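Local coordinates for protein transcriptional regulator, MarR family (Neisseria meningitidis serogroup B, PDB 3G3Z) that probably binds DNA as a dimeric winged helix-turn-helix transcription factor of the MarR family, at residues F34-T39 with I51-L57; G73-W77 with L89-G95. One frame throughout, in Å; residues are numbered along the deposited sequence.

Contact 1: F34-T39 with I51-L57; sequences FAVLYT and IGEKWSL
The indole of Trp55 packs against helix 31-43 as a knob in the hole formed by Phe34, Ala35, Tyr38 and Thr39. Its NE1 donates in the ring plane to Thr39 OG1, 2.8 Å away, through a bent bond. One face of the indole receives Ala35 CA as a CH-pi contact, 4.0 Å from the centroid of the five-membered ring. Farther along, Phe34 turns its edge to the six-membered ring, CE2 lying 3.8 Å from Trp55 CH2 with the planes at 75°. The methyl of Ala35 touches both Trp55 CD1 and Leu57 CD1.

Thr39 OG1 is brought to the indole by a first torsion that sets it anti to the carbonyl carbon (chi1 -52°). Thr39 CG2 meanwhile rests 3.9 Å from Ile51 CG1. The aliphatic chain of Lys54 covers the opposite face of the indole through CG, while its ammonium reaches salt bridges with Glu43 and with Asp7 of the second subunit. Ser56, with positive phi, makes a Schellman motif where the helix gives out. Segments 34-39 and 51-55, their axes 9.7 Å apart at 107°, thus join helix 31-43 to helix 48-55, the first helix of the helix-turn-helix, in the winged helix domain of the MarR fold.

Contact 2: G73-W77 with L89-G95; sequences GLIEW and LSLTETG
Each side-chain atom of Thr92 touches the chain leading into strand 75-77, at Gly73 to Ile75. CB lies 3.5 Å from Gly73 O. From there OG1, placed between the backbone N and the carbonyl carbon (chi1 61°), donates to Gly73 O over 2.7 Å, approaching slightly tilted from the carbonyl plane. Thr92 OG1 in turn accepts from Gly95 N at 3.0 Å, so the hydroxyl both fastens the turn around Gly73 and N-caps helix 93-117. The other branch, CG2, packs 3.4 Å from Ile75 O and also touches the carboxylate end of Glu76. On the backbone, Thr92 N donates to Leu74 O from above the carbonyl plane. Gly95 CA comes within 3.2 Å of this Leu74 O in a CA-H...O contact, a closeness that the absence of a side chain on Gly95 permits.

Farther along, Glu76 and Ser90 form the hydrogen-bonded pair of the antiparallel strands, each N donating to the other's O at 2.8 Å and nearly along the C=O axis. The neighbouring pair, Trp77 with Leu89, is non-hydrogen-bonded and puts its side chains on the face away from Glu76 and Ser90. There Leu89 CD1 sits over the indole, 3.5 Å from the centroid of the five-membered ring, while Trp77 NE1 is bonded to Gln48 and the ring also engages Arg84 in a cation-pi interaction. Leu89 CD1 meets Ile75 CD1 as well, and both leucine and isoleucine lie against Leu40 of helix 31-43. Ile75 CG2 reaches Leu91 CD1 at 3.8 Å. Two short strands joined by an irregular connection, with the second running straight into a capped helix, form the beta hairpin wing of the winged helix-turn-helix fold.

In the fold
The two contacts lie in series along the chain, contact 1 closing before contact 2 opens, with helix 59-71 between them. Their centres are about 15 Å apart. Contact 1 is buried near the centre of the chain, whereas the centre of contact 2, in the wing, is about 18 Å from the centre of the chain. They meet directly where Ile51 CD1 packs 4.1 Å from Leu89 CD2. Helix 59-71 binds them further, Leu69 touching Val36 and Ile75, Cys66 touching Val36 and Leu89; helix 31-43, one side of contact 1, also offers Leu40 to Ile75, Leu89 and Leu91. The hairpin is thereby seated on the helical core of a single winged helix domain, whose helix 59-71 would be the recognition helix by family analogy.

Contact 1: F34-T39 with I51-L57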
ATOM      1  N   PHE A  34     -12.377  -4.437   7.088  1.00 14.76           N
ATOM      2  CA  PHE A  34     -12.515  -2.996   7.264  1.00 16.34           C
ATOM      3  C   PHE A  34     -13.198  -2.354   6.072  1.00 16.20           C
ATOM      4  O   PHE A  34     -14.125  -1.547   6.228  1.00 15.53           O
ATOM      5  CB  PHE A  34     -11.139  -2.360   7.489  1.00 17.43           C
ATOM      6  CG  PHE A  34     -11.192  -0.883   7.674  1.00 23.55           C
ATOM      7  CD1 PHE A  34     -11.585  -0.335   8.896  1.00 25.80           C
ATOM      8  CD2 PHE A  34     -10.875  -0.030   6.625  1.00 23.85           C
ATOM      9  CE1 PHE A  34     -11.651   1.044   9.072  1.00 22.35           C
ATOM     10  CE2 PHE A  34     -10.938   1.357   6.798  1.00 26.01           C
ATOM     11  CZ  PHE A  34     -11.326   1.885   8.021  1.00 23.13           C
ATOM     12  N   ALA A  35     -12.747  -2.737   4.878  1.00 11.92           N
ATOM     13  CA  ALA A  35     -13.298  -2.212   3.641  1.00 14.04           C
ATOM     14  C   ALA A  35     -14.832  -2.344   3.613  1.00 15.00           C
ATOM     15  O   ALA A  35     -15.521  -1.370   3.332  1.00 18.38           O
ATOM     16  CB  ALA A  35     -12.659  -2.921   2.430  1.00 13.36           C
ATOM     17  N   VAL A  36     -15.355  -3.529   3.933  1.00 15.95           N
ATOM     18  CA  VAL A  36     -16.814  -3.769   3.980  1.00 16.08           C
ATOM     19  C   VAL A  36     -17.459  -3.035   5.153  1.00 19.10           C
ATOM     20  O   VAL A  36     -18.332  -2.191   4.963  1.00 23.82           O
ATOM     21  CB  VAL A  36     -17.157  -5.299   4.037  1.00 16.63           C
ATOM     22  CG1 VAL A  36     -18.687  -5.543   4.139  1.00 19.34           C
ATOM     23  CG2 VAL A  36     -16.625  -5.990   2.819  1.00 12.70           C
ATOM     24  N   LEU A  37     -17.012  -3.349   6.364  1.00 20.80           N
ATOM     25  CA  LEU A  37     -17.621  -2.832   7.593  1.00 21.29           C
ATOM     26  C   LEU A  37     -17.608  -1.299   7.693  1.00 21.23           C
ATOM     27  O   LEU A  37     -18.626  -0.674   8.021  1.00 16.99           O
ATOM     28  CB  LEU A  37     -16.929  -3.449   8.821  1.00 21.50           C
ATOM     29  CG  LEU A  37     -17.021  -4.981   8.968  1.00 22.37           C
ATOM     30  CD1 LEU A  37     -16.012  -5.482   9.993  1.00 17.03           C
ATOM     31  CD2 LEU A  37     -18.436  -5.415   9.329  1.00 19.78           C
ATOM     32  N   TYR A  38     -16.458  -0.702   7.405  1.00 17.67           N
ATOM     33  CA  TYR A  38     -16.331   0.742   7.509  1.00 20.16           C
ATOM     34  C   TYR A  38     -17.082   1.503   6.414  1.00 22.37           C
ATOM     35  O   TYR A  38     -17.688   2.542   6.701  1.00 21.09           O
ATOM     36  CB  TYR A  38     -14.872   1.160   7.567  1.00 18.42           C
ATOM     37  CG  TYR A  38     -14.681   2.609   7.922  1.00 19.54           C
ATOM     38  CD1 TYR A  38     -14.826   3.053   9.242  1.00 18.77           C
ATOM     39  CD2 TYR A  38     -14.359   3.547   6.938  1.00 19.24           C
ATOM     40  CE1 TYR A  38     -14.653   4.398   9.568  1.00 20.32           C
ATOM     41  CE2 TYR A  38     -14.182   4.892   7.255  1.00 22.33           C
ATOM     42  CZ  TYR A  38     -14.325   5.310   8.567  1.00 23.24           C
ATOM     43  OH  TYR A  38     -14.152   6.640   8.871  1.00 24.82           O
ATOM     44  N   THR A  39     -17.060   0.989   5.180  1.00 21.67           N
ATOM     45  CA  THR A  39     -17.858   1.584   4.092  1.00 23.18           C
ATOM     46  C   THR A  39     -19.348   1.569   4.448  1.00 21.97           C
ATOM     47  O   THR A  39     -20.049   2.575   4.296  1.00 25.54           O
ATOM     48  CB  THR A  39     -17.627   0.880   2.716  1.00 22.72           C
ATOM     49  OG1 THR A  39     -16.225   0.814   2.431  1.00 28.14           O
ATOM     50  CG2 THR A  39     -18.301   1.639   1.594  1.00 22.83           C
ATOM     51  N   ILE A  51     -17.732  -1.019  -2.898  1.00 21.74           N
ATOM     52  CA  ILE A  51     -16.746  -1.296  -1.864  1.00 21.69           C
ATOM     53  C   ILE A  51     -15.418  -1.740  -2.487  1.00 20.33           C
ATOM     54  O   ILE A  51     -14.359  -1.226  -2.123  1.00 21.88           O
ATOM     55  CB  ILE A  51     -17.287  -2.383  -0.896  1.00 23.09           C
ATOM     56  CG1 ILE A  51     -18.523  -1.859  -0.157  1.00 17.70           C
ATOM     57  CG2 ILE A  51     -16.208  -2.851   0.082  1.00 19.37           C
ATOM     58  CD1 ILE A  51     -19.382  -2.954   0.441  1.00 21.65           C
ATOM     59  N   GLY A  52     -15.493  -2.679  -3.433  1.00 21.69           N
ATOM     60  CA  GLY A  52     -14.318  -3.214  -4.127  1.00 21.41           C
ATOM     61  C   GLY A  52     -13.531  -2.132  -4.841  1.00 21.62           C
ATOM     62  O   GLY A  52     -12.305  -2.073  -4.729  1.00 20.99           O
ATOM     63  N   GLU A  53     -14.247  -1.265  -5.559  1.00 21.20           N
ATOM     64  CA  GLU A  53     -13.637  -0.137  -6.268  1.00 21.85           C
ATOM     65  C   GLU A  53     -13.051   0.929  -5.324  1.00 20.74           C
ATOM     66  O   GLU A  53     -11.902   1.347  -5.495  1.00 19.79           O
ATOM     67  CB  GLU A  53     -14.599   0.446  -7.320  1.00 21.22           C
ATOM     68  CG  GLU A  53     -14.300  -0.111  -8.724  1.00 29.26           C
ATOM     69  CD  GLU A  53     -15.524  -0.291  -9.629  1.00 34.59           C
ATOM     70  OE1 GLU A  53     -16.425   0.578  -9.623  1.00 34.68           O
ATOM     71  OE2 GLU A  53     -15.564  -1.304 -10.374  1.00 34.90           O
ATOM     72  N   LYS A  54     -13.820   1.317  -4.310  1.00 20.04           N
ATOM     73  CA  LYS A  54     -13.360   2.269  -3.307  1.00 19.31           C
ATOM     74  C   LYS A  54     -12.040   1.854  -2.632  1.00 20.02           C
ATOM     75  O   LYS A  54     -11.138   2.674  -2.481  1.00 19.67           O
ATOM     76  CB  LYS A  54     -14.443   2.479  -2.246  1.00 19.92           C
ATOM     77  CG  LYS A  54     -14.118   3.564  -1.230  1.00 18.91           C
ATOM     78  CD  LYS A  54     -15.168   3.591  -0.127  1.00 20.61           C
ATOM     79  CE  LYS A  54     -14.742   4.460   1.064  1.00 20.21           C
ATOM     80  NZ  LYS A  54     -15.000   5.912   0.839  1.00 19.97           N
ATOM     81  N   TRP A  55     -11.929   0.587  -2.232  1.00 18.24           N
ATOM     82  CA  TRP A  55     -10.763   0.151  -1.466  1.00 16.81           C
ATOM     83  C   TRP A  55      -9.757  -0.612  -2.300  1.00 16.83           C
ATOM     84  O   TRP A  55      -8.766  -1.115  -1.771  1.00 17.09           O
ATOM     85  CB  TRP A  55     -11.176  -0.609  -0.203  1.00 14.92           C
ATOM     86  CG  TRP A  55     -11.924   0.294   0.732  1.00 12.88           C
ATOM     87  CD1 TRP A  55     -13.274   0.378   0.885  1.00 11.84           C
ATOM     88  CD2 TRP A  55     -11.354   1.274   1.614  1.00 14.91           C
ATOM     89  NE1 TRP A  55     -13.588   1.343   1.821  1.00 14.94           N
ATOM     90  CE2 TRP A  55     -12.427   1.915   2.275  1.00 16.93           C
ATOM     91  CE3 TRP A  55     -10.040   1.677   1.902  1.00 11.13           C
ATOM     92  CZ2 TRP A  55     -12.227   2.943   3.222  1.00 17.45           C
ATOM     93  CZ3 TRP A  55      -9.840   2.698   2.840  1.00 14.20           C
ATOM     94  CH2 TRP A  55     -10.933   3.314   3.493  1.00 17.07           C
ATOM     95  N   SER A  56      -9.996  -0.651  -3.609  1.00 17.04           N
ATOM     96  CA  SER A  56      -9.062  -1.243  -4.576  1.00 18.97           C
ATOM     97  C   SER A  56      -8.878  -2.744  -4.308  1.00 18.26           C
ATOM     98  O   SER A  56      -7.757  -3.245  -4.265  1.00 16.80           O
ATOM     99  CB  SER A  56      -7.717  -0.485  -4.577  1.00 18.27           C
ATOM    100  OG  SER A  56      -7.886   0.847  -5.061  1.00 19.60           O
ATOM    101  N   LEU A  57      -9.999  -3.437  -4.100  1.00 16.32           N
ATOM    102  CA  LEU A  57     -10.001  -4.886  -3.871  1.00 18.67           C
ATOM    103  C   LEU A  57     -10.678  -5.667  -5.001  1.00 18.45           C
ATOM    104  O   LEU A  57     -11.661  -5.201  -5.568  1.00 21.09           O
ATOM    105  CB  LEU A  57     -10.697  -5.219  -2.548  1.00 16.32           C
ATOM    106  CG  LEU A  57      -9.978  -4.786  -1.274  1.00 17.46           C
ATOM    107  CD1 LEU A  57     -10.900  -4.971  -0.077  1.00 19.36           C
ATOM    108  CD2 LEU A  57      -8.671  -5.542  -1.094  1.00 13.29           C
TER

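Contact 2: G73-W77 with L89-G95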
ATOM      1  N   GLY A  73     -24.264 -12.840  10.828  1.00 17.00           N
ATOM      2  CA  GLY A  73     -25.440 -11.988  10.997  1.00 18.80           C
ATOM      3  C   GLY A  73     -25.147 -10.493  11.073  1.00 21.37           C
ATOM      4  O   GLY A  73     -25.983  -9.719  11.531  1.00 22.25           O
ATOM      5  N   LEU A  74     -23.969 -10.078  10.611  1.00 22.69           N
ATOM      6  CA  LEU A  74     -23.541  -8.686  10.749  1.00 22.91           C
ATOM      7  C   LEU A  74     -23.933  -7.793   9.572  1.00 24.97           C
ATOM      8  O   LEU A  74     -24.025  -6.569   9.719  1.00 23.75           O
ATOM      9  CB  LEU A  74     -22.031  -8.618  11.002  1.00 21.82           C
ATOM     10  CG  LEU A  74     -21.574  -9.328  12.279  1.00 22.01           C
ATOM     11  CD1 LEU A  74     -20.051  -9.436  12.345  1.00 20.41           C
ATOM     12  CD2 LEU A  74     -22.154  -8.634  13.528  1.00 24.61           C
ATOM     13  N   ILE A  75     -24.152  -8.412   8.411  1.00 25.90           N
ATOM     14  CA  ILE A  75     -24.579  -7.711   7.198  1.00 26.41           C
ATOM     15  C   ILE A  75     -25.746  -8.441   6.521  1.00 28.15           C
ATOM     16  O   ILE A  75     -26.107  -9.545   6.926  1.00 26.93           O
ATOM     17  CB  ILE A  75     -23.411  -7.534   6.185  1.00 25.26           C
ATOM     18  CG1 ILE A  75     -22.895  -8.894   5.708  1.00 25.59           C
ATOM     19  CG2 ILE A  75     -22.287  -6.664   6.780  1.00 25.56           C
ATOM     20  CD1 ILE A  75     -21.967  -8.826   4.519  1.00 26.98           C
ATOM     21  N   GLU A  76     -26.318  -7.826   5.484  1.00 31.00           N
ATOM     22  CA  GLU A  76     -27.417  -8.428   4.731  1.00 34.26           C
ATOM     23  C   GLU A  76     -27.566  -7.824   3.333  1.00 37.40           C
ATOM     24  O   GLU A  76     -27.360  -6.626   3.133  1.00 38.17           O
ATOM     25  CB  GLU A  76     -28.731  -8.271   5.501  1.00 33.80           C
ATOM     26  CG  GLU A  76     -29.184  -6.818   5.658  1.00 36.23           C
ATOM     27  CD  GLU A  76     -30.184  -6.622   6.775  1.00 37.58           C
ATOM     28  OE1 GLU A  76     -30.769  -7.619   7.244  1.00 34.07           O
ATOM     29  OE2 GLU A  76     -30.380  -5.461   7.188  1.00 41.08           O
ATOM     30  N   TRP A  77     -27.919  -8.668   2.368  1.00 40.95           N
ATOM     31  CA  TRP A  77     -28.336  -8.205   1.052  1.00 44.23           C
ATOM     32  C   TRP A  77     -29.821  -7.900   1.112  1.00 46.37           C
ATOM     33  O   TRP A  77     -30.577  -8.610   1.779  1.00 46.39           O
ATOM     34  CB  TRP A  77     -28.100  -9.286  -0.004  1.00 44.96           C
ATOM     35  CG  TRP A  77     -26.671  -9.660  -0.184  1.00 48.49           C
ATOM     36  CD1 TRP A  77     -25.773  -9.078  -1.034  1.00 50.18           C
ATOM     37  CD2 TRP A  77     -25.962 -10.704   0.496  1.00 49.81           C
ATOM     38  NE1 TRP A  77     -24.548  -9.696  -0.928  1.00 50.76           N
ATOM     39  CE2 TRP A  77     -24.635 -10.697   0.005  1.00 51.04           C
ATOM     40  CE3 TRP A  77     -26.319 -11.646   1.471  1.00 50.98           C
ATOM     41  CZ2 TRP A  77     -23.659 -11.595   0.460  1.00 50.38           C
ATOM     42  CZ3 TRP A  77     -25.349 -12.540   1.920  1.00 51.28           C
ATOM     43  CH2 TRP A  77     -24.035 -12.505   1.415  1.00 50.78           C
ATOM     44  N   LEU A  89     -25.909  -3.924  -0.241  1.00 30.85           N
ATOM     45  CA  LEU A  89     -25.453  -4.512   1.003  1.00 30.56           C
ATOM     46  C   LEU A  89     -25.719  -3.533   2.150  1.00 29.69           C
ATOM     47  O   LEU A  89     -25.509  -2.329   2.020  1.00 27.80           O
ATOM     48  CB  LEU A  89     -23.964  -4.819   0.884  1.00 29.85           C
ATOM     49  CG  LEU A  89     -23.281  -5.994   1.566  1.00 34.38           C
ATOM     50  CD1 LEU A  89     -24.050  -7.297   1.416  1.00 31.27           C
ATOM     51  CD2 LEU A  89     -21.889  -6.123   0.958  1.00 34.81           C
ATOM     52  N   SER A  90     -26.175  -4.072   3.273  1.00 29.01           N
ATOM     53  CA  SER A  90     -26.570  -3.281   4.424  1.00 28.87           C
ATOM     54  C   SER A  90     -26.002  -3.897   5.708  1.00 27.87           C
ATOM     55  O   SER A  90     -25.866  -5.114   5.812  1.00 28.64           O
ATOM     56  CB  SER A  90     -28.101  -3.229   4.472  1.00 30.75           C
ATOM     57  OG  SER A  90     -28.580  -2.684   5.680  1.00 35.29           O
ATOM     58  N   LEU A  91     -25.648  -3.055   6.673  1.00 26.83           N
ATOM     59  CA  LEU A  91     -25.384  -3.520   8.037  1.00 25.88           C
ATOM     60  C   LEU A  91     -26.699  -3.897   8.712  1.00 27.69           C
ATOM     61  O   LEU A  91     -27.683  -3.152   8.638  1.00 25.75           O
ATOM     62  CB  LEU A  91     -24.707  -2.426   8.856  1.00 26.33           C
ATOM     63  CG  LEU A  91     -23.223  -2.419   9.257  1.00 26.26           C
ATOM     64  CD1 LEU A  91     -22.281  -3.256   8.384  1.00 26.43           C
ATOM     65  CD2 LEU A  91     -22.754  -0.978   9.334  1.00 17.81           C
ATOM     66  N   THR A  92     -26.714  -5.052   9.367  1.00 26.54           N
ATOM     67  CA  THR A  92     -27.843  -5.434  10.200  1.00 26.61           C
ATOM     68  C   THR A  92     -27.826  -4.603  11.480  1.00 26.73           C
ATOM     69  O   THR A  92     -26.895  -3.829  11.715  1.00 27.25           O
ATOM     70  CB  THR A  92     -27.766  -6.910  10.580  1.00 25.34           C
ATOM     71  OG1 THR A  92     -26.564  -7.134  11.323  1.00 24.77           O
ATOM     72  CG2 THR A  92     -27.780  -7.790   9.330  1.00 25.72           C
ATOM     73  N   GLU A  93     -28.843  -4.772  12.316  1.00 25.62           N
ATOM     74  CA  GLU A  93     -28.832  -4.123  13.623  1.00 25.89           C
ATOM     75  C   GLU A  93     -27.625  -4.554  14.460  1.00 25.69           C
ATOM     76  O   GLU A  93     -26.927  -3.710  15.030  1.00 24.45           O
ATOM     77  CB  GLU A  93     -30.151  -4.347  14.376  1.00 25.58           C
ATOM     78  CG  GLU A  93     -31.274  -3.384  13.964  1.00 28.08           C
ATOM     79  CD  GLU A  93     -30.798  -1.932  13.780  1.00 32.53           C
ATOM     80  OE1 GLU A  93     -30.182  -1.358  14.712  1.00 30.80           O
ATOM     81  OE2 GLU A  93     -31.048  -1.364  12.692  1.00 34.34           O
ATOM     82  N   THR A  94     -27.367  -5.860  14.511  1.00 24.92           N
ATOM     83  CA  THR A  94     -26.189  -6.368  15.222  1.00 25.56           C
ATOM     84  C   THR A  94     -24.890  -5.855  14.595  1.00 23.95           C
ATOM     85  O   THR A  94     -23.917  -5.615  15.305  1.00 26.81           O
ATOM     86  CB  THR A  94     -26.175  -7.909  15.302  1.00 24.87           C
ATOM     87  OG1 THR A  94     -26.043  -8.459  13.987  1.00 23.66           O
ATOM     88  CG2 THR A  94     -27.466  -8.430  15.952  1.00 23.91           C
ATOM     89  N   GLY A  95     -24.891  -5.674  13.272  1.00 24.35           N
ATOM     90  CA  GLY A  95     -23.751  -5.095  12.549  1.00 21.78           C
ATOM     91  C   GLY A  95     -23.437  -3.650  12.912  1.00 22.03           C
ATOM     92  O   GLY A  95     -22.268  -3.257  12.980  1.00 20.46           O
TER